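Local coordinates for Peptide/nickel transport system substrate-binding protein (Listeria monocytogenes serotype 1/2a, PDB 5KZT) that binds peptides outside the cell membrane as an OppA-type solute-binding protein and probably delivers them to a peptide transporter, at residues T20-L24 and Q228-D232; N313-A318 and P493-T499; S30-D34 and A110-S114. All coordinates share one frame; numbering follows the deposited sequence.

Contact 1. Residues T20-L24 and Q228-D232; sequences TESAL and QVVQD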
ATOM      1  N   THR A  20       4.397  13.991  11.258  1.00 19.19           N
ATOM      2  CA  THR A  20       3.142  13.428  11.730  1.00 19.89           C
ATOM      3  C   THR A  20       2.752  12.221  10.885  1.00 20.14           C
ATOM      4  O   THR A  20       3.216  12.053   9.751  1.00 21.05           O
ATOM      5  CB  THR A  20       1.975  14.436  11.668  1.00 20.21           C
ATOM      6  OG1 THR A  20       1.613  14.655  10.301  1.00 20.33           O
ATOM      7  CG2 THR A  20       2.334  15.740  12.318  1.00 20.71           C
ATOM      8  N   GLU A  21       1.891  11.385  11.445  1.00 20.63           N
ATOM      9  CA  GLU A  21       1.285  10.269  10.724  1.00 20.94           C
ATOM     10  C   GLU A  21      -0.203  10.248  11.096  1.00 20.86           C
ATOM     11  O   GLU A  21      -0.565  10.720  12.161  1.00 20.67           O
ATOM     12  CB  GLU A  21       1.993   8.976  11.117  1.00 21.93           C
ATOM     13  CG  GLU A  21       1.618   7.722  10.327  1.00 22.57           C
ATOM     14  CD  GLU A  21       1.750   7.875   8.821  1.00 23.12           C
ATOM     15  OE1 GLU A  21       2.784   7.444   8.258  1.00 24.17           O
ATOM     16  OE2 GLU A  21       0.792   8.388   8.191  1.00 23.75           O
ATOM     17  N   SER A  22      -1.052   9.716  10.217  1.00 20.31           N
ATOM     18  CA  SER A  22      -2.506   9.779  10.401  1.00 20.73           C
ATOM     19  C   SER A  22      -3.125   8.580  11.140  1.00 20.25           C
ATOM     20  O   SER A  22      -4.331   8.558  11.375  1.00 20.82           O
ATOM     21  CB  SER A  22      -3.169   9.923   9.034  1.00 21.28           C
ATOM     22  OG  SER A  22      -2.727   8.888   8.173  1.00 21.96           O
ATOM     23  N   ALA A  23      -2.308   7.592  11.500  1.00 19.32           N
ATOM     24  CA  ALA A  23      -2.792   6.347  12.065  1.00 18.86           C
ATOM     25  C   ALA A  23      -1.699   5.668  12.852  1.00 18.47           C
ATOM     26  O   ALA A  23      -0.512   5.850  12.556  1.00 17.85           O
ATOM     27  CB  ALA A  23      -3.267   5.420  10.959  1.00 18.69           C
ATOM     28  N   LEU A  24      -2.122   4.880  13.840  1.00 18.59           N
ATOM     29  CA  LEU A  24      -1.238   3.982  14.589  1.00 18.81           C
ATOM     30  C   LEU A  24      -0.678   2.937  13.613  1.00 18.08           C
ATOM     31  O   LEU A  24      -1.349   2.579  12.638  1.00 17.57           O
ATOM     32  CB  LEU A  24      -2.012   3.283  15.705  1.00 19.80           C
ATOM     33  CG  LEU A  24      -2.208   4.041  17.020  1.00 21.01           C
ATOM     34  CD1 LEU A  24      -2.923   5.358  16.828  1.00 21.56           C
ATOM     35  CD2 LEU A  24      -2.990   3.149  17.970  1.00 22.16           C
ATOM     36  N   GLN A 228       4.607  11.654  15.421  1.00 18.02           N
ATOM     37  CA  GLN A 228       3.417  11.593  16.281  1.00 18.79           C
ATOM     38  C   GLN A 228       2.165  11.443  15.433  1.00 18.47           C
ATOM     39  O   GLN A 228       2.069  11.967  14.321  1.00 17.79           O
ATOM     40  CB  GLN A 228       3.330  12.802  17.199  1.00 19.67           C
ATOM     41  CG  GLN A 228       3.234  14.123  16.485  1.00 19.41           C
ATOM     42  CD  GLN A 228       3.205  15.293  17.441  1.00 20.41           C
ATOM     43  OE1 GLN A 228       2.263  15.450  18.217  1.00 21.25           O
ATOM     44  NE2 GLN A 228       4.223  16.132  17.374  1.00 20.70           N
ATOM     45  N   VAL A 229       1.198  10.720  15.968  1.00 19.25           N
ATOM     46  CA  VAL A 229      -0.084  10.561  15.313  1.00 19.39           C
ATOM     47  C   VAL A 229      -0.947  11.809  15.474  1.00 20.08           C
ATOM     48  O   VAL A 229      -1.163  12.285  16.584  1.00 20.99           O
ATOM     49  CB  VAL A 229      -0.813   9.314  15.833  1.00 19.83           C
ATOM     50  CG1 VAL A 229      -2.202   9.208  15.221  1.00 20.00           C
ATOM     51  CG2 VAL A 229       0.020   8.086  15.503  1.00 19.44           C
ATOM     52  N   VAL A 230      -1.416  12.345  14.352  1.00 20.32           N
ATOM     53  CA  VAL A 230      -2.315  13.518  14.326  1.00 21.12           C
ATOM     54  C   VAL A 230      -3.393  13.189  13.311  1.00 21.19           C
ATOM     55  O   VAL A 230      -3.079  12.789  12.209  1.00 20.64           O
ATOM     56  CB  VAL A 230      -1.602  14.818  13.877  1.00 21.11           C
ATOM     57  CG1 VAL A 230      -2.592  15.988  13.872  1.00 21.73           C
ATOM     58  CG2 VAL A 230      -0.420  15.139  14.792  1.00 21.16           C
ATOM     59  N   GLN A 231      -4.652  13.356  13.688  1.00 22.18           N
ATOM     60  CA  GLN A 231      -5.765  12.885  12.867  1.00 22.85           C
ATOM     61  C   GLN A 231      -6.758  13.971  12.505  1.00 23.73           C
ATOM     62  O   GLN A 231      -7.900  13.674  12.115  1.00 24.80           O
ATOM     63  CB  GLN A 231      -6.468  11.773  13.614  1.00 23.58           C
ATOM     64  CG  GLN A 231      -5.535  10.616  13.910  1.00 23.14           C
ATOM     65  CD  GLN A 231      -6.287   9.421  14.412  1.00 24.00           C
ATOM     66  OE1 GLN A 231      -6.928   9.496  15.458  1.00 24.88           O
ATOM     67  NE2 GLN A 231      -6.255   8.322  13.651  1.00 23.80           N
ATOM     68  N   ASP A 232      -6.345  15.223  12.678  1.00 23.72           N
ATOM     69  CA  ASP A 232      -7.124  16.344  12.212  1.00 24.63           C
ATOM     70  C   ASP A 232      -6.187  17.502  11.863  1.00 23.81           C
ATOM     71  O   ASP A 232      -5.192  17.756  12.551  1.00 23.42           O
ATOM     72  CB  ASP A 232      -8.201  16.730  13.229  1.00 26.17           C
ATOM     73  CG  ASP A 232      -7.679  17.590  14.346  1.00 27.06           C
ATOM     74  OD1 ASP A 232      -7.153  17.012  15.312  1.00 27.90           O
ATOM     75  OD2 ASP A 232      -7.792  18.841  14.253  1.00 27.57           O
TER

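Contact 2. Residues N313-A318 and P493-T499; sequences NGSKPA and PLYQRST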
ATOM      1  N   ASN A 313      -7.538  18.810  -2.399  1.00 23.12           N
ATOM      2  CA  ASN A 313      -6.109  18.661  -2.150  1.00 23.45           C
ATOM      3  C   ASN A 313      -5.342  18.234  -3.386  1.00 23.69           C
ATOM      4  O   ASN A 313      -4.230  17.720  -3.274  1.00 23.56           O
ATOM      5  CB  ASN A 313      -5.890  17.650  -1.004  1.00 22.95           C
ATOM      6  CG  ASN A 313      -6.387  16.255  -1.337  1.00 21.87           C
ATOM      7  OD1 ASN A 313      -6.801  15.980  -2.457  1.00 21.03           O
ATOM      8  ND2 ASN A 313      -6.353  15.360  -0.352  1.00 21.53           N
ATOM      9  N   GLY A 314      -5.934  18.442  -4.561  1.00 23.90           N
ATOM     10  CA  GLY A 314      -5.380  17.930  -5.810  1.00 23.96           C
ATOM     11  C   GLY A 314      -5.907  16.573  -6.237  1.00 23.07           C
ATOM     12  O   GLY A 314      -5.639  16.138  -7.366  1.00 23.43           O
ATOM     13  N   SER A 315      -6.635  15.879  -5.365  1.00 22.20           N
ATOM     14  CA  SER A 315      -7.182  14.570  -5.726  1.00 21.84           C
ATOM     15  C   SER A 315      -8.201  14.771  -6.830  1.00 22.41           C
ATOM     16  O   SER A 315      -8.825  15.826  -6.923  1.00 23.13           O
ATOM     17  CB  SER A 315      -7.841  13.882  -4.524  1.00 21.00           C
ATOM     18  OG  SER A 315      -6.894  13.562  -3.519  1.00 20.14           O
ATOM     19  N   LYS A 316      -8.349  13.778  -7.695  1.00 22.50           N
ATOM     20  CA  LYS A 316      -9.360  13.869  -8.745  1.00 23.31           C
ATOM     21  C   LYS A 316     -10.158  12.582  -8.898  1.00 21.95           C
ATOM     22  O   LYS A 316      -9.699  11.537  -8.450  1.00 20.32           O
ATOM     23  CB  LYS A 316      -8.739  14.309 -10.065  1.00 25.38           C
ATOM     24  CG  LYS A 316      -7.719  13.385 -10.697  1.00 26.28           C
ATOM     25  CD  LYS A 316      -7.033  14.148 -11.841  1.00 28.52           C
ATOM     26  CE  LYS A 316      -6.420  13.206 -12.871  1.00 29.71           C
ATOM     27  NZ  LYS A 316      -5.096  12.703 -12.432  1.00 29.96           N
ATOM     28  N   PRO A 317     -11.378  12.684  -9.483  1.00 21.51           N
ATOM     29  CA  PRO A 317     -12.207  11.500  -9.684  1.00 21.09           C
ATOM     30  C   PRO A 317     -11.493  10.413 -10.447  1.00 20.22           C
ATOM     31  O   PRO A 317     -10.687  10.703 -11.326  1.00 20.37           O
ATOM     32  CB  PRO A 317     -13.383  12.026 -10.501  1.00 21.86           C
ATOM     33  CG  PRO A 317     -13.505  13.436 -10.061  1.00 22.46           C
ATOM     34  CD  PRO A 317     -12.078  13.896  -9.962  1.00 22.26           C
ATOM     35  N   ALA A 318     -11.786   9.172 -10.068  1.00 19.75           N
ATOM     36  CA  ALA A 318     -11.234   7.990 -10.697  1.00 19.42           C
ATOM     37  C   ALA A 318     -12.386   7.227 -11.323  1.00 19.88           C
ATOM     38  O   ALA A 318     -13.420   7.025 -10.677  1.00 20.15           O
ATOM     39  CB  ALA A 318     -10.546   7.126  -9.658  1.00 18.97           C
ATOM     40  N   PRO A 493     -14.002   2.453  -8.163  1.00 17.55           N
ATOM     41  CA  PRO A 493     -13.057   3.563  -8.021  1.00 17.58           C
ATOM     42  C   PRO A 493     -13.763   4.898  -7.742  1.00 18.42           C
ATOM     43  O   PRO A 493     -14.770   5.208  -8.376  1.00 18.92           O
ATOM     44  CB  PRO A 493     -12.337   3.571  -9.356  1.00 17.61           C
ATOM     45  CG  PRO A 493     -12.339   2.122  -9.750  1.00 17.49           C
ATOM     46  CD  PRO A 493     -13.701   1.637  -9.351  1.00 17.53           C
ATOM     47  N   LEU A 494     -13.228   5.657  -6.789  0.70 18.35           N
ATOM     48  CA  LEU A 494     -13.819   6.923  -6.383  0.70 19.33           C
ATOM     49  C   LEU A 494     -12.891   8.068  -6.738  0.70 19.39           C
ATOM     50  O   LEU A 494     -13.319   8.998  -7.409  0.70 20.16           O
ATOM     51  CB  LEU A 494     -14.126   6.921  -4.882  0.70 19.60           C
ATOM     52  CG  LEU A 494     -15.598   7.149  -4.542  0.70 20.80           C
ATOM     53  CD1 LEU A 494     -15.895   6.825  -3.092  0.70 20.77           C
ATOM     54  CD2 LEU A 494     -16.007   8.582  -4.883  0.70 21.75           C
ATOM     55  N   TYR A 495     -11.637   7.998  -6.287  1.00 18.84           N
ATOM     56  CA  TYR A 495     -10.639   9.035  -6.593  1.00 19.22           C
ATOM     57  C   TYR A 495      -9.210   8.547  -6.706  1.00 18.95           C
ATOM     58  O   TYR A 495      -8.838   7.506  -6.157  1.00 17.82           O
ATOM     59  CB  TYR A 495     -10.728  10.174  -5.574  1.00 19.58           C
ATOM     60  CG  TYR A 495     -10.322   9.863  -4.130  1.00 19.30           C
ATOM     61  CD1 TYR A 495     -11.256   9.421  -3.194  1.00 19.68           C
ATOM     62  CD2 TYR A 495      -9.023  10.077  -3.689  1.00 19.25           C
ATOM     63  CE1 TYR A 495     -10.903   9.182  -1.878  1.00 19.64           C
ATOM     64  CE2 TYR A 495      -8.662   9.844  -2.373  1.00 19.16           C
ATOM     65  CZ  TYR A 495      -9.596   9.396  -1.469  1.00 19.62           C
ATOM     66  OH  TYR A 495      -9.229   9.152  -0.151  1.00 20.20           O
ATOM     67  N   GLN A 496      -8.424   9.334  -7.435  1.00 19.33           N
ATOM     68  CA  GLN A 496      -6.992   9.140  -7.566  1.00 20.00           C
ATOM     69  C   GLN A 496      -6.379  10.098  -6.564  1.00 19.87           C
ATOM     70  O   GLN A 496      -6.626  11.315  -6.633  1.00 19.76           O
ATOM     71  CB  GLN A 496      -6.522   9.505  -8.968  1.00 21.41           C
ATOM     72  CG  GLN A 496      -7.270   8.799 -10.080  1.00 23.06           C
ATOM     73  CD  GLN A 496      -6.816   9.263 -11.445  1.00 24.95           C
ATOM     74  OE1 GLN A 496      -5.644   9.072 -11.798  1.00 26.18           O
ATOM     75  NE2 GLN A 496      -7.716   9.914 -12.209  1.00 25.92           N
ATOM     76  N   ARG A 497      -5.587   9.579  -5.641  1.00 19.64           N
ATOM     77  CA  ARG A 497      -5.214  10.357  -4.463  1.00 20.49           C
ATOM     78  C   ARG A 497      -4.017  11.271  -4.684  1.00 20.11           C
ATOM     79  O   ARG A 497      -2.987  10.850  -5.208  1.00 19.63           O
ATOM     80  CB  ARG A 497      -4.928   9.420  -3.296  1.00 22.03           C
ATOM     81  CG  ARG A 497      -5.021  10.065  -1.925  1.00 23.72           C
ATOM     82  CD  ARG A 497      -3.698  10.162  -1.227  1.00 25.12           C
ATOM     83  NE  ARG A 497      -3.212   8.927  -0.623  1.00 26.17           N
ATOM     84  CZ  ARG A 497      -3.463   8.491   0.628  1.00 27.95           C
ATOM     85  NH1 ARG A 497      -2.928   7.348   1.031  1.00 27.78           N
ATOM     86  NH2 ARG A 497      -4.255   9.143   1.476  1.00 28.97           N
ATOM     87  N   SER A 498      -4.185  12.530  -4.295  1.00 20.39           N
ATOM     88  CA  SER A 498      -3.063  13.423  -3.986  1.00 20.83           C
ATOM     89  C   SER A 498      -3.196  13.851  -2.529  1.00 20.76           C
ATOM     90  O   SER A 498      -4.282  13.754  -1.951  1.00 20.79           O
ATOM     91  CB  SER A 498      -3.040  14.642  -4.913  1.00 21.85           C
ATOM     92  OG  SER A 498      -2.564  14.301  -6.209  1.00 22.18           O
ATOM     93  N   THR A 499      -2.087  14.321  -1.947  1.00 20.41           N
ATOM     94  CA  THR A 499      -2.033  14.699  -0.543  1.00 20.22           C
ATOM     95  C   THR A 499      -1.420  16.096  -0.462  1.00 19.93           C
ATOM     96  O   THR A 499      -0.429  16.383  -1.138  1.00 20.69           O
ATOM     97  CB  THR A 499      -1.195  13.700   0.282  1.00 20.17           C
ATOM     98  OG1 THR A 499      -1.691  12.372   0.078  1.00 21.18           O
ATOM     99  CG2 THR A 499      -1.267  14.024   1.758  1.00 20.42           C
TER
HETATM  100  O   HOH W   1      -4.522  13.016  -7.801  1.00 22.99           O

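Contact 3. Residues S30-D34 and A110-S114; sequences STKAD and AATYS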
ATOM      1  N   SER A  30       8.280  -6.943   8.630  1.00 16.17           N
ATOM      2  CA  SER A  30       8.546  -6.718   7.203  1.00 16.19           C
ATOM      3  C   SER A  30       7.947  -7.803   6.294  1.00 16.03           C
ATOM      4  O   SER A  30       7.671  -7.532   5.131  1.00 15.87           O
ATOM      5  CB  SER A  30      10.036  -6.539   6.898  1.00 16.46           C
ATOM      6  OG  SER A  30      10.802  -7.651   7.315  1.00 16.87           O
ATOM      7  N   THR A  31       7.740  -9.010   6.821  1.00 16.18           N
ATOM      8  CA  THR A  31       7.080 -10.054   6.051  1.00 16.49           C
ATOM      9  C   THR A  31       5.569  -9.861   5.959  1.00 16.76           C
ATOM     10  O   THR A  31       4.984 -10.059   4.897  1.00 16.43           O
ATOM     11  CB  THR A  31       7.367 -11.442   6.639  1.00 16.61           C
ATOM     12  OG1 THR A  31       8.779 -11.620   6.770  1.00 16.81           O
ATOM     13  CG2 THR A  31       6.809 -12.530   5.729  1.00 16.67           C
ATOM     14  N   LYS A  32       4.945  -9.496   7.077  1.00 17.78           N
ATOM     15  CA  LYS A  32       3.497  -9.515   7.205  1.00 18.59           C
ATOM     16  C   LYS A  32       2.839  -8.169   6.893  1.00 18.81           C
ATOM     17  O   LYS A  32       1.667  -8.150   6.493  1.00 19.54           O
ATOM     18  CB  LYS A  32       3.084  -9.987   8.601  1.00 19.79           C
ATOM     19  CG  LYS A  32       3.518 -11.395   8.943  1.00 20.86           C
ATOM     20  CD  LYS A  32       2.990 -11.798  10.311  1.00 22.73           C
ATOM     21  CE  LYS A  32       3.506 -13.159  10.686  1.00 23.98           C
ATOM     22  NZ  LYS A  32       3.077 -13.529  12.050  1.00 25.94           N
ATOM     23  N   ALA A  33       3.559  -7.061   7.098  1.00 18.49           N
ATOM     24  CA  ALA A  33       3.027  -5.722   6.842  1.00 17.82           C
ATOM     25  C   ALA A  33       2.566  -5.576   5.393  1.00 17.35           C
ATOM     26  O   ALA A  33       3.273  -5.976   4.456  1.00 16.99           O
ATOM     27  CB  ALA A  33       4.061  -4.645   7.160  1.00 17.70           C
ATOM     28  N   ASP A  34       1.375  -5.014   5.224  1.00 16.92           N
ATOM     29  CA  ASP A  34       0.842  -4.723   3.891  1.00 16.97           C
ATOM     30  C   ASP A  34       0.208  -3.342   3.755  1.00 16.94           C
ATOM     31  O   ASP A  34      -0.482  -3.075   2.775  1.00 16.92           O
ATOM     32  CB  ASP A  34      -0.170  -5.801   3.468  1.00 17.22           C
ATOM     33  CG  ASP A  34      -1.408  -5.851   4.349  1.00 18.35           C
ATOM     34  OD1 ASP A  34      -1.689  -4.924   5.150  1.00 18.03           O
ATOM     35  OD2 ASP A  34      -2.130  -6.872   4.213  1.00 19.79           O
ATOM     36  N   ALA A 110       1.067 -17.091   6.796  1.00 18.84           N
ATOM     37  CA  ALA A 110      -0.137 -16.458   6.251  1.00 18.87           C
ATOM     38  C   ALA A 110       0.108 -14.986   5.931  1.00 18.23           C
ATOM     39  O   ALA A 110      -0.699 -14.106   6.282  1.00 18.62           O
ATOM     40  CB  ALA A 110      -1.304 -16.609   7.229  1.00 19.93           C
ATOM     41  N   ALA A 111       1.236 -14.721   5.284  1.00 17.27           N
ATOM     42  CA  ALA A 111       1.615 -13.361   4.908  1.00 16.57           C
ATOM     43  C   ALA A 111       0.783 -12.962   3.715  1.00 16.48           C
ATOM     44  O   ALA A 111       0.769 -13.685   2.712  1.00 16.31           O
ATOM     45  CB  ALA A 111       3.081 -13.300   4.547  1.00 16.04           C
ATOM     46  N   THR A 112       0.106 -11.814   3.795  1.00 16.31           N
ATOM     47  CA  THR A 112      -0.792 -11.427   2.713  1.00 16.20           C
ATOM     48  C   THR A 112      -0.055 -11.185   1.405  1.00 15.46           C
ATOM     49  O   THR A 112      -0.657 -11.360   0.343  1.00 15.58           O
ATOM     50  CB  THR A 112      -1.632 -10.185   3.040  1.00 16.67           C
ATOM     51  OG1 THR A 112      -0.765  -9.085   3.348  1.00 16.57           O
ATOM     52  CG2 THR A 112      -2.584 -10.454   4.194  1.00 17.73           C
ATOM     53  N   TYR A 113       1.231 -10.809   1.461  1.00 14.45           N
ATOM     54  CA  TYR A 113       2.009 -10.551   0.245  1.00 14.04           C
ATOM     55  C   TYR A 113       2.742 -11.793  -0.272  1.00 13.85           C
ATOM     56  O   TYR A 113       3.590 -11.704  -1.162  1.00 13.56           O
ATOM     57  CB  TYR A 113       3.004  -9.424   0.497  1.00 13.85           C
ATOM     58  CG  TYR A 113       2.536  -8.025   0.172  1.00 13.93           C
ATOM     59  CD1 TYR A 113       2.000  -7.714  -1.079  1.00 14.07           C
ATOM     60  CD2 TYR A 113       2.713  -6.993   1.083  1.00 13.94           C
ATOM     61  CE1 TYR A 113       1.652  -6.423  -1.404  1.00 14.21           C
ATOM     62  CE2 TYR A 113       2.347  -5.704   0.775  1.00 14.15           C
ATOM     63  CZ  TYR A 113       1.818  -5.415  -0.468  1.00 14.25           C
ATOM     64  OH  TYR A 113       1.491  -4.105  -0.789  1.00 14.01           O
ATOM     65  N   SER A 114       2.402 -12.968   0.247  1.00 13.90           N
ATOM     66  CA  SER A 114       3.044 -14.192  -0.235  1.00 13.99           C
ATOM     67  C   SER A 114       2.906 -14.368  -1.762  1.00 14.19           C
ATOM     68  O   SER A 114       3.780 -14.961  -2.394  1.00 14.08           O
ATOM     69  CB  SER A 114       2.511 -15.413   0.503  1.00 14.40           C
ATOM     70  OG  SER A 114       1.166 -15.639   0.169  1.00 14.67           O
TER
HETATM   71  O   HOH W   2       2.416  -9.594   3.847  1.00 15.02           O
HETATM   72  O   HOH W   3       0.237 -10.486   6.382  1.00 18.79           O

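Contact 1. Residues T20-L24 and Q228-D232
The flat amide of Gln231 meets the carbonyl of Ser22 through its edge: NE2 donates to Ser22 O over 3.0 Å, with the acceptor almost in the amide plane but the donor tilted from the plane of the carbonyl. This bond follows the last rungs of a parallel beta pairing, in which strand 16-21, outermost in a mixed four-stranded sheet, runs beside strand 224-229. Thr20 pairs with Gln228 and Glu21 with Val229. Glu21 is held through both its backbone N and its backbone O: N donates to Gln228 O, and O accepts from Val230 N at 2.9 Å, the donor lying nearly straight beyond the carbonyl. Beyond Val229 the chains diverge; over the touching parts their end-to-end directions differ by 80°.

On the sheet face of Thr20 and Gln228, the methyl CG2 of Thr20 meets CG2 of Val230 obliquely at 3.8 Å; helix 233-241 packs against Val230 and Gln228. On the face of Glu21 and Val229, Trp206 of the next strand touches both. Val229 spreads its two methyls against the loop of 22-24, CG1 reaching Ala23 N and CG2 lying 3.7 Å from Ala23 O, buried with no polar partner in the model. CD1 of Leu24 closes on the same CG2 at 4.2 Å. Ser22 packs against a polar side chain of the bound peptide, so the strand end borders the ligand. Glu21 folds back on its own chain, chi2 at 54°, and its OE2 accepts from Ser22 N at 3.0 Å through the anti lone pair.

Contact 2. Residues N313-A318 and P493-T499
Lys316 and Gln496 form an antiparallel hydrogen-bonded pair, Gln496 N donating to Lys316 O at 2.7 Å and Lys316 N to Gln496 O at 3.2 Å. Ala318 N extends the pairing to Leu494 O, approaching from above the carbonyl plane. The extended Gln496 side chain runs past CB of Ala318 and turns the edge of its amide to Pro317 O, NE2 to O 3.2 Å and nearly straight; its OE1 takes the backbone N of Glu324. The Lys316 side chain passes the amide, CE 3.6 Å from Gln496 NE2.

At the other end Ser315 OG, set beside its own backbone N (chi1 -65°), accepts from Ser498 N at 3.0 Å and donates to Asn313 OD1 at 2.6 Å. Asn313 OD1 also takes Ser315 N, an Asx turn that sets the serine hydroxyl against the strand. A water joins Gln496 O to Ser498 OG.

Farther out, Leu494 and Tyr495 form a classic beta bulge opposite Phe273 of strand 264-277, whose ring lies parallel to that of Tyr495. Tyr495 OH hydrogen-bonds to a basic side chain of the bound peptide and Arg497 NH2 to its backbone. Neutral amide and hydroxyl groups thus supplement the backbone bonds holding the edge strand.

Contact 3. Residues S30-D34 and A110-S114
Two irregular loops face each other with Lys32 and Ala111 CA atoms 4.9 Å apart, and no direct backbone hydrogen bond joins them. They border the peptide site of a periplasmic-binding-protein (PBP) fold. Two waters bridge the backbones instead: one donates to Thr31 O and accepts from Tyr113 N, the other donates to Lys32 O at 2.7 Å and accepts from Thr112 N.

Side chains complete the seam. Asp34 and Thr112 cross at about a right angle, and with chi1 of 58° Thr112 holds OG1 between its own N and carbonyl carbon, where it donates to Asp34 OD2. That oxygen is met on its anti side, 24° out of the carboxylate plane, and also accepts from Gln445 NE2. Ala33 O lies at the edge of the Tyr113 ring, near its plane, 3.6 Å from CD2; CE2 of Tyr113 lies 3.7 Å from Asp34 CB. The Tyr113 OH hydrogen-bonds to Asp428 and to the backbone of the bound peptide, while Phe163 meets the ring edge-to-face. Asp34 also makes backbone hydrogen bonds to the peptide, so both loops touch the ligand directly. At the far end, beside helix 94-105, CG2 of Thr31 rests on CB of Ala111 at 4.0 Å.

Overall arrangement
Contact 1 is at the surface, whereas contacts 2 and 3 are partly buried and lie on opposite sides of the chain's centre. Contacts 1 and 2 both join strands, but in different sheets: a parallel pairing at the edge of the four-stranded sheet, and an antiparallel one on the long strand of the larger mixed sheet. Contact 3 joins loops, with waters doing the backbone bridging that direct bonds do in the other two. Along the chain it is nested within the loop closed by contact 1, and contact 2 follows both. Contacts 1 and 2 approach to about 7 Å between nearest atoms. All three reach the bound peptide, contact 1 by packing, the others by hydrogen bonds.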